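Local coordinates for IPT/TIG domain-containing protein BACOVA_02650 (Bacteroides ovatus, PDB 5E7H) that binds polysaccharide at the bacterial cell surface and probably captures xyloglucan before its transport into the periplasm for degradation, at residues Ser149-Pro152 and Gly153-Ile157. Numbering follows the deposited sequence.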
loop_
_atom_site.group_PDB
_atom_site.type_symbol
_atom_site.label_atom_id
_atom_site.label_comp_id
_atom_site.label_asym_id
_atom_site.label_seq_id
_atom_site.Cartn_x
_atom_site.Cartn_y
_atom_site.Cartn_z
ATOM N N SER A 149 -7.028 -10.330 17.651
ATOM C CA SER A 149 -8.308 -9.654 17.913
ATOM C C SER A 149 -8.823 -8.927 16.666
ATOM O O SER A 149 -9.996 -8.512 16.627
ATOM C CB SER A 149 -8.178 -8.663 19.073
ATOM O OG SER A 149 -7.314 -7.605 18.710
ATOM N N ILE A 150 -7.965 -8.771 15.669
ATOM C CA ILE A 150 -8.297 -8.131 14.398
ATOM C C ILE A 150 -8.409 -9.197 13.306
ATOM O O ILE A 150 -9.403 -9.240 12.584
ATOM C CB ILE A 150 -7.249 -7.091 13.990
ATOM C CG1 ILE A 150 -7.068 -6.028 15.079
ATOM C CG2 ILE A 150 -7.614 -6.468 12.635
ATOM C CD1 ILE A 150 -8.257 -5.174 15.292
ATOM N N ILE A 151 -7.397 -10.060 13.191
ATOM C CA ILE A 151 -7.444 -11.201 12.280
ATOM C C ILE A 151 -7.392 -12.494 13.099
ATOM O O ILE A 151 -6.332 -12.890 13.583
ATOM C CB ILE A 151 -6.290 -11.191 11.254
ATOM C CG1 ILE A 151 -6.324 -9.899 10.435
ATOM C CG2 ILE A 151 -6.390 -12.434 10.369
ATOM C CD1 ILE A 151 -5.146 -9.763 9.479
ATOM N N PRO A 152 -8.526 -13.175 13.256
ATOM C CA PRO A 152 -8.500 -14.407 14.039
ATOM C C PRO A 152 -7.524 -15.443 13.510
ATOM O O PRO A 152 -7.242 -15.508 12.305
ATOM C CB PRO A 152 -9.938 -14.927 13.927
ATOM C CG PRO A 152 -10.765 -13.678 13.704
ATOM C CD PRO A 152 -9.894 -12.780 12.889
ATOM N N GLY A 153 -7.012 -16.264 14.417
ATOM C CA GLY A 153 -6.057 -17.281 14.017
ATOM C C GLY A 153 -6.587 -18.245 12.978
ATOM O O GLY A 153 -5.804 -18.782 12.182
ATOM N N ASN A 154 -7.897 -18.480 12.969
ATOM C CA ASN A 154 -8.425 -19.477 12.055
ATOM C C ASN A 154 -8.738 -18.942 10.652
ATOM O O ASN A 154 -9.244 -19.707 9.807
ATOM C CB ASN A 154 -9.658 -20.165 12.648
ATOM C CG ASN A 154 -10.857 -19.236 12.846
ATOM O OD1 ASN A 154 -10.878 -18.098 12.417
ATOM N ND2 ASN A 154 -11.889 -19.773 13.485
ATOM N N ILE A 155 -8.405 -17.689 10.375
ATOM C CA ILE A 155 -8.584 -17.187 9.014
ATOM C C ILE A 155 -7.581 -17.834 8.058
ATOM O O ILE A 155 -6.383 -17.817 8.298
ATOM C CB ILE A 155 -8.435 -15.674 8.940
ATOM C CG1 ILE A 155 -9.416 -14.975 9.883
ATOM C CG2 ILE A 155 -8.578 -15.188 7.505
ATOM C CD1 ILE A 155 -10.886 -15.272 9.605
ATOM N N PRO A 156 -8.053 -18.414 6.953
ATOM C CA PRO A 156 -7.093 -18.926 5.967
ATOM C C PRO A 156 -6.180 -17.870 5.373
ATOM O O PRO A 156 -6.619 -16.742 5.112
ATOM C CB PRO A 156 -7.992 -19.494 4.872
ATOM C CG PRO A 156 -9.259 -19.808 5.554
ATOM C CD PRO A 156 -9.439 -18.713 6.563
ATOM N N ILE A 157 -4.915 -18.227 5.165
ATOM C CA ILE A 157 -3.981 -17.337 4.504
ATOM C C ILE A 157 -4.525 -16.960 3.117
ATOM O O ILE A 157 -4.327 -15.824 2.668
ATOM C CB ILE A 157 -2.578 -17.992 4.397
ATOM C CG1 ILE A 157 -1.992 -18.210 5.805
ATOM C CG2 ILE A 157 -1.654 -17.192 3.484
ATOM C CD1 ILE A 157 -1.764 -16.976 6.622
#
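Gly153 and Asn154 occupy the two corners of a type I beta turn that opens at Pro152 and closes at Ile155. The evidence for the closure is the backbone hydrogen bond between the two end residues, from Ile155 N to Pro152 O. Gly153 has no side chain and meets the preceding residues through its backbone, which also hydrogen-bonds with Gln224 of the short helix 223-227. At Asn154, with chi1 at 65°, CG sits between the backbone N and the carbonyl carbon, and OD1 comes 3.6 Å from Pro152 CB, a van der Waals contact with that ring carbon. The turn belongs to the loop joining strands 133-142 and 160-168 of the C-terminal xyloglucan-binding domain, and Gly153 lies about 12 Å from a bound sodium ion. Ile155 then closes it, its N donating to Pro152 O at 3.1 Å with a nearly straight N-H...O angle of 168°. The same residue supplies the apolar half of the contact. Its CG1, placed anti to the carbonyl carbon, lies 3.8 Å from Pro152 CD, against the ring atom bonded to the proline nitrogen. Ile151 CG2 approaches that CG1 of Ile155 to 4.0 Å, the two isoleucine side chains crossing at about a right angle. Both isoleucines also touch Leu160 at the start of the following strand, and Ile151 packs on Ile257 of strand 246-259 and on Tyr223 of helix 223-227.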